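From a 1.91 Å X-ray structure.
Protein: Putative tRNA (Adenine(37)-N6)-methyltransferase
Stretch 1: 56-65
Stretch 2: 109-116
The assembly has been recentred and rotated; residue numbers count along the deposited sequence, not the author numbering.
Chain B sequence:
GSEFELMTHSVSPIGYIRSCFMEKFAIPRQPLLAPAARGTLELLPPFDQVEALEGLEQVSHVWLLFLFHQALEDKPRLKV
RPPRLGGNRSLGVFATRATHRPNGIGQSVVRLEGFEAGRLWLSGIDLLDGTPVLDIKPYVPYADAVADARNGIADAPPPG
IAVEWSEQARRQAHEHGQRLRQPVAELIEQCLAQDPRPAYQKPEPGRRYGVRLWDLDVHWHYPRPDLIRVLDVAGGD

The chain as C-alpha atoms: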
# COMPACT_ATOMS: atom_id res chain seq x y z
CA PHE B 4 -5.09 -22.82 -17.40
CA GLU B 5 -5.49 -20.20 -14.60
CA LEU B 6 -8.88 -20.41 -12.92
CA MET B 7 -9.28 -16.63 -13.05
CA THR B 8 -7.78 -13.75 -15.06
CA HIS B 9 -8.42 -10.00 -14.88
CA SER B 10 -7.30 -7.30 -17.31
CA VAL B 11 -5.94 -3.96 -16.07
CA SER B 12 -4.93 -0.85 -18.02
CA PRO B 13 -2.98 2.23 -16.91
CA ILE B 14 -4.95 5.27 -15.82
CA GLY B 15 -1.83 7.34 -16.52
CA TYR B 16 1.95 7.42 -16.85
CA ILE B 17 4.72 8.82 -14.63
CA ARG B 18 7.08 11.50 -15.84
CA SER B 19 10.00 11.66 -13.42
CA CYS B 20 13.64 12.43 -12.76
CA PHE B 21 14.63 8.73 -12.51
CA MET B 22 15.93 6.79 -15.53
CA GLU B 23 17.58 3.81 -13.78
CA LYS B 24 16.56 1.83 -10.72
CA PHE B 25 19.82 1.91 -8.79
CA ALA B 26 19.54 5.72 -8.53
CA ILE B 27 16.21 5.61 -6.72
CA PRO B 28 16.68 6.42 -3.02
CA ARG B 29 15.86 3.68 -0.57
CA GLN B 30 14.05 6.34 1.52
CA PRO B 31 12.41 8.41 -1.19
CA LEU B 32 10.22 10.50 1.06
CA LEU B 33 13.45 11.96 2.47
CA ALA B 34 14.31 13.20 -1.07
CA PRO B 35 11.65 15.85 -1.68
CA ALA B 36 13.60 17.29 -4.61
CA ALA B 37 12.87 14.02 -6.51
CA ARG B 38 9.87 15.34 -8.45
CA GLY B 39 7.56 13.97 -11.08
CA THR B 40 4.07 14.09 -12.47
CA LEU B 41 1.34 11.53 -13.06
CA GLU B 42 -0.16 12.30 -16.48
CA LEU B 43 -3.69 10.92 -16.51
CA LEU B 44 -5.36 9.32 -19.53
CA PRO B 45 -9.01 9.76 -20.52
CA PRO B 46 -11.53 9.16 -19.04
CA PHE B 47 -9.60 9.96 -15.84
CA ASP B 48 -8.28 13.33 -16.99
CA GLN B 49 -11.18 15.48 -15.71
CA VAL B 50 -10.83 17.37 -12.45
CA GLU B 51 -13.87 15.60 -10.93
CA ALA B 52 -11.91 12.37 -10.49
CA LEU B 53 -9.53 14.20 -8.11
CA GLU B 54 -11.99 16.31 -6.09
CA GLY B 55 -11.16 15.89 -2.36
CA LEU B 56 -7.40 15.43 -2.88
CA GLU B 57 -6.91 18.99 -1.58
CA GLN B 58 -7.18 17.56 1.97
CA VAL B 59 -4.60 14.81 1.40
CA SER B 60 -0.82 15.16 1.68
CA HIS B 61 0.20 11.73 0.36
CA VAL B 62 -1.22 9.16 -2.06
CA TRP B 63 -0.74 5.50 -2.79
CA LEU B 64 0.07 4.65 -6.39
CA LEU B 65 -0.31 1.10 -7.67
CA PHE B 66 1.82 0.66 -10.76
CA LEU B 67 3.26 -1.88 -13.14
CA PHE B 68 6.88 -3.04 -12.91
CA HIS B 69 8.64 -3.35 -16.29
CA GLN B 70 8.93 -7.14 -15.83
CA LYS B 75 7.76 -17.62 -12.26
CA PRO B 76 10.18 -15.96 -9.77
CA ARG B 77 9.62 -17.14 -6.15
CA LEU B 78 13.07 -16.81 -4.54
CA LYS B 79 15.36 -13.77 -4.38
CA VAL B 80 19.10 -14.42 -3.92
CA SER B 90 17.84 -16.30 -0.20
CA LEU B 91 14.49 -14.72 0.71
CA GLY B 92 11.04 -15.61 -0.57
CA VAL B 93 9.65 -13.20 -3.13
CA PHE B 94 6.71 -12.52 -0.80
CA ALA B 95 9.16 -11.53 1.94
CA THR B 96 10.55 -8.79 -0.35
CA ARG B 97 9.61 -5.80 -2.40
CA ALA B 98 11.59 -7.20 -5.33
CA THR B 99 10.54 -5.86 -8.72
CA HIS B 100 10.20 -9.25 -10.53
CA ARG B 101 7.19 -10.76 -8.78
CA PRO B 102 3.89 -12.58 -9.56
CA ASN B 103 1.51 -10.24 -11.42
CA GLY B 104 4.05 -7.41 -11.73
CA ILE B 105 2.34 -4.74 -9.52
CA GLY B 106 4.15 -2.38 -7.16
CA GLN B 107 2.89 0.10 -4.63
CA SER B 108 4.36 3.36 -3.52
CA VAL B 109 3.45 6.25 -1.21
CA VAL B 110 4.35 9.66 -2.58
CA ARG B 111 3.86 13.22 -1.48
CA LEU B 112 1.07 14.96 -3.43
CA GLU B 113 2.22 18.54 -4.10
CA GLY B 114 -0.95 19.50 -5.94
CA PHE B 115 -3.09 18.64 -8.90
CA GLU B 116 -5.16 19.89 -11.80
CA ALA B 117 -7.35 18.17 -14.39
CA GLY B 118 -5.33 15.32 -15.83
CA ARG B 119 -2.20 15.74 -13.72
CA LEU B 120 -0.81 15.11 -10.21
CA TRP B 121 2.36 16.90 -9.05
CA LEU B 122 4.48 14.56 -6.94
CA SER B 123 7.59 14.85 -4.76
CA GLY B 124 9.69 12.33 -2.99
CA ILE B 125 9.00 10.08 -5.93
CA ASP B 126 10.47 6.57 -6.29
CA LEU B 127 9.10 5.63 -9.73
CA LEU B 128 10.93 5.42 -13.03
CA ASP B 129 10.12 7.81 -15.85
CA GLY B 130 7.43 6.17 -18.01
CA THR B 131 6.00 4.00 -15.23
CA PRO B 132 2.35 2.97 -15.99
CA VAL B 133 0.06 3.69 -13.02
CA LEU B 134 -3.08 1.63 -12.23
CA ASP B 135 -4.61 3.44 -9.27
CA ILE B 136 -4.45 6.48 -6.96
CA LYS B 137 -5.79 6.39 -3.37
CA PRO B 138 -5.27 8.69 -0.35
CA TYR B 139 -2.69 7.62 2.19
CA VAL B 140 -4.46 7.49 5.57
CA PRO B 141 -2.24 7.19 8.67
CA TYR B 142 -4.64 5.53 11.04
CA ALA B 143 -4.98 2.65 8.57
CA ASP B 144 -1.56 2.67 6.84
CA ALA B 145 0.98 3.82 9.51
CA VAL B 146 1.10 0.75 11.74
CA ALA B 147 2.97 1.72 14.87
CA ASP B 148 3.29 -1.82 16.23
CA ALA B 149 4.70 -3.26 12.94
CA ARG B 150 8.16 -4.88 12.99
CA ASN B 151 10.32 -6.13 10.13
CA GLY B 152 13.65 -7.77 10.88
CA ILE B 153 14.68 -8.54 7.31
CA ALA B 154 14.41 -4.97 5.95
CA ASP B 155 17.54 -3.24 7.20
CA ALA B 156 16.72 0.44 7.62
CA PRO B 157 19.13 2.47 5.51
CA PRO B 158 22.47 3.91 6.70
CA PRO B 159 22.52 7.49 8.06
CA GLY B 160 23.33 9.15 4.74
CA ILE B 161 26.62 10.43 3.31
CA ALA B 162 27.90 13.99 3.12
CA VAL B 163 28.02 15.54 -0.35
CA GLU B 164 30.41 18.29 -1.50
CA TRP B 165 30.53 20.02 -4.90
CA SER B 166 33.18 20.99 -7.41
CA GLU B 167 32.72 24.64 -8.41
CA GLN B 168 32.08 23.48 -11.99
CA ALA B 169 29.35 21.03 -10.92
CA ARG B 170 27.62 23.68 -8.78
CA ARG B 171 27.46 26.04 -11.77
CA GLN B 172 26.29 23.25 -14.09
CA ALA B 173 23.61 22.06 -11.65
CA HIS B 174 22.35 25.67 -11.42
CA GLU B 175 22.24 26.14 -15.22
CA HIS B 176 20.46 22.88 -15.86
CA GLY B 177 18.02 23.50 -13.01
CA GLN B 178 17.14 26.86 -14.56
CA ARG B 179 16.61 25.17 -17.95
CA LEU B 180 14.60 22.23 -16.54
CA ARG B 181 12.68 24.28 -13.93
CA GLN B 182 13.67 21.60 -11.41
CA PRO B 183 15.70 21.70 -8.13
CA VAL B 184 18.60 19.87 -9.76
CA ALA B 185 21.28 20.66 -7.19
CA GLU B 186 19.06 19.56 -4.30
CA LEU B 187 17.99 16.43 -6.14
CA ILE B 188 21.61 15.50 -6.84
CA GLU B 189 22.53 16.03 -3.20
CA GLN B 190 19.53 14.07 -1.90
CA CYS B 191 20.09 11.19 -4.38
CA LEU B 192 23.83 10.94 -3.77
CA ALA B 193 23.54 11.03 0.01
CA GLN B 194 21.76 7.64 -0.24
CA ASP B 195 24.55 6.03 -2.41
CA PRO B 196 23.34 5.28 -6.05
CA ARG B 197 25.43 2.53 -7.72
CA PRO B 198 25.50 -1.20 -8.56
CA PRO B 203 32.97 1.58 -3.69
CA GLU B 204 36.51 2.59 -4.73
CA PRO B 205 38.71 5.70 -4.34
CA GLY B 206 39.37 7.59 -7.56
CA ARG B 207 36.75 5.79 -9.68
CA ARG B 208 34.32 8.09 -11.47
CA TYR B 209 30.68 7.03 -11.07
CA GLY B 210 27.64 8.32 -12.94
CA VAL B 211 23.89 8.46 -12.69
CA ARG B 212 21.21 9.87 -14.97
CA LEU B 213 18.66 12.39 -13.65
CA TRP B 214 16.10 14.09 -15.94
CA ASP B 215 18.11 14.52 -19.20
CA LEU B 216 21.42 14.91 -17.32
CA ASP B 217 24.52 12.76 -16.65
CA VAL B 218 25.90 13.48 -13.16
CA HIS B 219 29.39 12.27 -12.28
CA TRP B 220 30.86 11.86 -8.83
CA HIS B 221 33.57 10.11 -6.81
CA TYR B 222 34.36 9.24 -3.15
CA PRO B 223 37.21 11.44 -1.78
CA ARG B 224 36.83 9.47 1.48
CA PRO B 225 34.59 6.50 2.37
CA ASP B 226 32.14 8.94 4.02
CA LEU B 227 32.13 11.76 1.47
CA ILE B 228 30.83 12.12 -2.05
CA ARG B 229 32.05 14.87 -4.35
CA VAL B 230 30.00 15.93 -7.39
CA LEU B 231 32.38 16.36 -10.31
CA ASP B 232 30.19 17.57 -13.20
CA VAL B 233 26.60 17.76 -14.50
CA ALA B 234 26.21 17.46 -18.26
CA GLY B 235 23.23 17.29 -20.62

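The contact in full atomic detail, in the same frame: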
# COMPACT_ATOMS: atom_id res chain seq x y z
N LEU B 56 -8.84 15.57 -3.08
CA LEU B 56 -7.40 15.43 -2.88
C LEU B 56 -6.75 16.68 -2.29
O LEU B 56 -5.61 16.59 -1.80
CB LEU B 56 -6.74 15.05 -4.22
CG LEU B 56 -6.96 13.56 -4.51
CD1 LEU B 56 -6.27 13.12 -5.83
CD2 LEU B 56 -6.56 12.61 -3.34
N GLU B 57 -7.46 17.81 -2.24
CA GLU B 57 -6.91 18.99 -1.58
C GLU B 57 -6.65 18.77 -0.09
O GLU B 57 -5.85 19.50 0.50
CB GLU B 57 -7.87 20.18 -1.71
CG GLU B 57 -8.35 20.52 -3.13
CD GLU B 57 -9.59 19.70 -3.62
OE1 GLU B 57 -9.93 18.67 -2.97
OE2 GLU B 57 -10.20 20.08 -4.66
N GLN B 58 -7.32 17.81 0.54
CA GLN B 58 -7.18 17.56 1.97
C GLN B 58 -6.13 16.48 2.29
O GLN B 58 -5.98 16.07 3.45
CB GLN B 58 -8.56 17.13 2.53
CG GLN B 58 -9.76 18.00 2.05
CD GLN B 58 -11.13 17.24 2.07
OE1 GLN B 58 -11.46 16.52 3.02
NE2 GLN B 58 -11.94 17.45 1.03
N VAL B 59 -5.41 16.01 1.30
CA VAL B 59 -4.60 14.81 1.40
C VAL B 59 -3.15 15.17 1.08
O VAL B 59 -2.87 15.71 0.01
CB VAL B 59 -5.11 13.74 0.42
CG1 VAL B 59 -4.07 12.66 0.20
CG2 VAL B 59 -6.51 13.17 0.92
N SER B 60 -2.22 14.80 1.97
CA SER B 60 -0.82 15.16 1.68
C SER B 60 -0.09 14.10 0.86
O SER B 60 0.88 14.40 0.15
CB SER B 60 -0.08 15.41 2.99
OG SER B 60 -0.07 14.21 3.75
N HIS B 61 -0.53 12.84 0.96
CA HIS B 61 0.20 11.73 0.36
C HIS B 61 -0.80 10.78 -0.29
O HIS B 61 -1.92 10.58 0.20
CB HIS B 61 0.98 10.96 1.44
CG HIS B 61 2.14 11.70 2.05
ND1 HIS B 61 1.99 12.71 2.98
CD2 HIS B 61 3.49 11.54 1.87
CE1 HIS B 61 3.19 13.15 3.34
NE2 HIS B 61 4.11 12.46 2.67
N VAL B 62 -0.36 10.11 -1.36
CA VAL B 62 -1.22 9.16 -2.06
C VAL B 62 -0.46 7.87 -2.28
O VAL B 62 0.77 7.85 -2.37
CB VAL B 62 -1.75 9.71 -3.41
CG1 VAL B 62 -2.72 10.88 -3.16
CG2 VAL B 62 -0.59 10.14 -4.37
N TRP B 63 -1.23 6.79 -2.33
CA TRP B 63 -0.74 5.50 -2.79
C TRP B 63 -0.89 5.43 -4.29
O TRP B 63 -1.97 5.74 -4.81
CB TRP B 63 -1.55 4.39 -2.14
CG TRP B 63 -1.23 4.10 -0.69
CD1 TRP B 63 -2.02 4.34 0.41
CD2 TRP B 63 -0.05 3.43 -0.19
NE1 TRP B 63 -1.41 3.87 1.52
CE2 TRP B 63 -0.20 3.32 1.19
CE3 TRP B 63 1.12 2.90 -0.82
CZ2 TRP B 63 0.78 2.72 2.02
CZ3 TRP B 63 2.08 2.28 -0.02
CH2 TRP B 63 1.90 2.20 1.41
N LEU B 64 0.16 4.98 -4.98
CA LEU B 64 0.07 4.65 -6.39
C LEU B 64 0.32 3.15 -6.52
O LEU B 64 1.34 2.64 -6.03
CB LEU B 64 1.09 5.44 -7.24
CG LEU B 64 1.01 6.99 -7.21
CD1 LEU B 64 2.11 7.66 -8.07
CD2 LEU B 64 -0.43 7.50 -7.57
N LEU B 65 -0.57 2.46 -7.20
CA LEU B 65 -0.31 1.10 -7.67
C LEU B 65 0.15 1.24 -9.11
O LEU B 65 -0.44 2.01 -9.90
CB LEU B 65 -1.57 0.20 -7.65
CG LEU B 65 -2.16 0.03 -6.26
CD1 LEU B 65 -3.45 -0.79 -6.26
CD2 LEU B 65 -1.15 -0.56 -5.26
N VAL B 109 4.07 5.08 -1.83
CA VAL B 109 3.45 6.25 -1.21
C VAL B 109 4.30 7.43 -1.59
O VAL B 109 5.54 7.36 -1.54
CB VAL B 109 3.29 6.10 0.32
CG1 VAL B 109 4.56 5.62 0.99
CG2 VAL B 109 2.87 7.46 0.95
N VAL B 110 3.64 8.50 -2.05
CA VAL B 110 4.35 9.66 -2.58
C VAL B 110 3.66 10.89 -2.04
O VAL B 110 2.46 10.89 -1.81
CB VAL B 110 4.38 9.59 -4.15
CG1 VAL B 110 3.01 9.67 -4.73
CG2 VAL B 110 5.27 10.61 -4.77
N ARG B 111 4.43 11.95 -1.90
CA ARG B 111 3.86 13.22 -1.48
C ARG B 111 3.14 13.86 -2.65
O ARG B 111 3.68 13.94 -3.77
CB ARG B 111 4.99 14.16 -1.00
CG ARG B 111 4.41 15.51 -0.55
CD ARG B 111 3.95 15.40 0.87
NE ARG B 111 3.97 16.70 1.55
CZ ARG B 111 3.00 17.59 1.40
NH1 ARG B 111 1.95 17.30 0.62
NH2 ARG B 111 3.08 18.76 2.04
N LEU B 112 1.88 14.30 -2.42
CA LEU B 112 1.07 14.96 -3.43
C LEU B 112 1.31 16.47 -3.25
O LEU B 112 0.92 17.03 -2.22
CB LEU B 112 -0.42 14.62 -3.26
CG LEU B 112 -1.36 15.33 -4.23
CD1 LEU B 112 -1.02 14.95 -5.68
CD2 LEU B 112 -2.85 14.85 -3.94
N GLU B 113 1.98 17.10 -4.22
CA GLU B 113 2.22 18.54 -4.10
C GLU B 113 1.00 19.33 -4.54
O GLU B 113 0.83 20.46 -4.10
CB GLU B 113 3.42 18.96 -4.96
CG GLU B 113 4.73 18.37 -4.44
CD GLU B 113 5.21 19.04 -3.11
OE1 GLU B 113 6.04 18.46 -2.38
OE2 GLU B 113 4.73 20.15 -2.79
N GLY B 114 0.20 18.78 -5.43
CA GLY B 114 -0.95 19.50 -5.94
C GLY B 114 -1.47 18.78 -7.17
O GLY B 114 -0.90 17.78 -7.61
N PHE B 115 -2.54 19.32 -7.74
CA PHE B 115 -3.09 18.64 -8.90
C PHE B 115 -3.93 19.62 -9.71
O PHE B 115 -4.32 20.68 -9.24
CB PHE B 115 -3.95 17.45 -8.47
CG PHE B 115 -5.14 17.82 -7.63
CD1 PHE B 115 -5.03 17.88 -6.25
CD2 PHE B 115 -6.38 18.08 -8.22
CE1 PHE B 115 -6.12 18.22 -5.44
CE2 PHE B 115 -7.50 18.39 -7.42
CZ PHE B 115 -7.36 18.45 -6.03
N GLU B 116 -4.21 19.21 -10.95
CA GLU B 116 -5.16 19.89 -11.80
C GLU B 116 -5.79 18.80 -12.65
O GLU B 116 -5.42 17.63 -12.54
CB GLU B 116 -4.49 20.97 -12.67
CG GLU B 116 -3.49 20.36 -13.71
CD GLU B 116 -2.80 21.43 -14.56
OE1 GLU B 116 -3.01 22.62 -14.28
OE2 GLU B 116 -2.02 21.10 -15.46
O HOH W 1 -1.49 17.71 -1.23

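V109, L112 and F115, the residues with the most surface covered by the other stretch, mark three stages of this contact. Near V109 the two strands pair antiparallel, and V62 and V110 exchange backbone hydrogen bonds, V62 N to V110 O and V110 N to V62 O, each 3.0 Å. V109 itself sits opposite W63 in a non-hydrogen-bonded pair, where the CA atoms approach to 4.5 Å. Its compact, branched side chain lies over the indole: CB is 4.1 Å from the centroid of the six-membered ring of W63, nearly along the ring normal. On the same face of the sheet, R111 lays its aliphatic CD over the H61 imidazole, 3.6 Å from the ring centroid, while its NH1 donates to S60 O at 3.1 Å.

S60 O also accepts from L112 N at 2.8 Å, the last direct backbone bond of the pairing. Beyond it a water bridges the two stretches, donating to V59 O and L112 O, each at 2.7 Å. The L112 side chain, branched and wholly apolar, packs against both V62 and L56, its CD2 4.0 Å from V62 CG1 and 3.9 Å from L56 CB.

At F115 the backbones have separated, and a long aromatic side chain spans the gap: CE1 reaches L56 CB at 3.5 Å, and E57 N lies at the ring edge.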